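Long-range contact in beta-1,3-glucanosyltransferase (Rhizomucor miehei CAU432, PDB 4WTP), which is a fungal member of glycoside hydrolase family 17, built on a parallel (beta/alpha)8-type barrel: residues W226-G231 and E241-Y246. Residues are numbered along the deposited sequence; the frame is centred on the assembly and turned at random.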
# COMPACT_ATOMS: atom_id res chain seq x y z
N TRP A 226 6.56 8.74 5.95
CA TRP A 226 7.70 9.42 6.52
C TRP A 226 7.71 9.06 8.00
O TRP A 226 6.67 9.15 8.68
CB TRP A 226 7.55 10.94 6.36
CG TRP A 226 8.80 11.69 6.71
CD1 TRP A 226 9.29 11.99 7.98
CD2 TRP A 226 9.79 12.19 5.76
NE1 TRP A 226 10.48 12.69 7.86
CE2 TRP A 226 10.82 12.85 6.55
CE3 TRP A 226 9.89 12.22 4.38
CZ2 TRP A 226 11.91 13.46 5.97
CZ3 TRP A 226 11.02 12.82 3.81
CH2 TRP A 226 12.00 13.44 4.58
N PRO A 227 8.88 8.71 8.56
CA PRO A 227 8.94 8.27 9.96
C PRO A 227 8.99 9.42 10.96
O PRO A 227 9.56 10.49 10.73
CB PRO A 227 10.24 7.45 10.01
CG PRO A 227 11.12 8.15 9.03
CD PRO A 227 10.19 8.56 7.90
N SER A 228 8.36 9.18 12.11
CA SER A 228 8.34 10.23 13.15
C SER A 228 9.51 10.17 14.15
O SER A 228 9.66 11.08 14.95
CB SER A 228 7.04 10.19 13.93
OG SER A 228 6.87 8.93 14.55
N ALA A 229 10.30 9.10 14.11
CA ALA A 229 11.44 8.94 15.04
C ALA A 229 12.38 7.92 14.47
O ALA A 229 12.06 7.23 13.48
CB ALA A 229 10.97 8.53 16.44
N GLY A 230 13.56 7.83 15.08
CA GLY A 230 14.52 6.80 14.72
C GLY A 230 15.77 7.34 14.03
O GLY A 230 16.61 6.58 13.55
N GLY A 231 15.88 8.66 13.94
CA GLY A 231 17.11 9.27 13.48
C GLY A 231 16.97 10.07 12.21
O GLY A 231 16.13 10.97 12.11
N GLU A 241 7.14 16.45 13.55
CA GLU A 241 6.81 17.62 12.76
C GLU A 241 7.00 17.28 11.28
O GLU A 241 6.22 17.73 10.43
CB GLU A 241 7.68 18.82 13.15
CG GLU A 241 8.96 19.03 12.34
CD GLU A 241 9.68 20.36 12.61
OE1 GLU A 241 9.62 21.28 11.75
OE2 GLU A 241 10.32 20.51 13.68
N ASN A 242 8.03 16.49 10.95
CA ASN A 242 8.31 16.13 9.56
C ASN A 242 7.31 15.13 9.04
O ASN A 242 6.87 15.24 7.89
CB ASN A 242 9.76 15.68 9.34
CG ASN A 242 10.73 16.83 9.40
OD1 ASN A 242 10.34 18.01 9.51
ND2 ASN A 242 12.01 16.51 9.31
N GLU A 243 6.92 14.13 9.85
CA GLU A 243 5.87 13.22 9.40
C GLU A 243 4.59 14.02 9.14
O GLU A 243 3.90 13.79 8.16
CB GLU A 243 5.60 12.07 10.37
CG GLU A 243 4.55 11.13 9.80
CD GLU A 243 4.14 9.98 10.69
OE1 GLU A 243 4.52 9.92 11.88
OE2 GLU A 243 3.36 9.14 10.18
N ASN A 244 4.22 14.93 10.05
CA ASN A 244 3.04 15.77 9.90
C ASN A 244 3.09 16.59 8.61
O ASN A 244 2.12 16.63 7.86
CB ASN A 244 2.93 16.70 11.12
CG ASN A 244 1.56 17.34 11.24
OD1 ASN A 244 0.54 16.67 11.13
ND2 ASN A 244 1.55 18.64 11.47
N LYS A 245 4.24 17.22 8.35
CA LYS A 245 4.41 18.00 7.13
C LYS A 245 4.28 17.11 5.88
O LYS A 245 3.60 17.48 4.91
CB LYS A 245 5.74 18.74 7.15
CG LYS A 245 6.04 19.42 5.83
CD LYS A 245 7.21 20.39 5.92
CE LYS A 245 7.57 20.94 4.54
NZ LYS A 245 6.44 21.44 3.70
N TYR A 246 4.93 15.95 5.90
CA TYR A 246 4.91 15.06 4.73
C TYR A 246 3.49 14.60 4.46
O TYR A 246 3.00 14.63 3.34
CB TYR A 246 5.82 13.84 4.95
CG TYR A 246 6.02 13.05 3.67
CD1 TYR A 246 6.71 13.62 2.60
CD2 TYR A 246 5.49 11.77 3.50
CE1 TYR A 246 6.92 12.90 1.42
CE2 TYR A 246 5.70 11.04 2.33
CZ TYR A 246 6.38 11.63 1.29
OH TYR A 246 6.61 10.96 0.11
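V237 O, just outside the two segments, takes hydrogen bonds from both W226 NE1 and N242 ND2, which pins two touching side chains to the same carbonyl. The indole of W226, which supplies most of the apolar contact, runs beside N242 in the same direction, with the ring plane and the amide plane 82° apart; NE1 comes within 3.4 Å of N242 CB, while the backbone carbonyl O of N242 lies over one face of the indole. Further along the helix, Y246 crosses the indole: W226 CB rests 3.6 Å from Y246 CD2, and W226 CE3 stands 3.9 Å above the phenol plane, displaced from the ring centre toward its edge atoms. The two rings meet obliquely, planes at 40°, and Y246 OH reaches T224 by a hydrogen bond.

On the other side of N242 in sequence, E243 turns to the loop. CG anti to the backbone N (chi1 -178°) lays E243 CG 3.1 Å from W226 O, and the extended chain beyond it carries OE1 on to S228, where E243 OE1 stands 3.3 Å from S228 CB. K289 NZ forms a salt bridge with E243 OE1 and a hydrogen bond with S228 OG, tying both residues together.

This buried seam packs the loop after strand 219-223 against helix 240-256, within a beta-alpha connection of the (beta/alpha)8-type barrel of family 17 glycoside hydrolases.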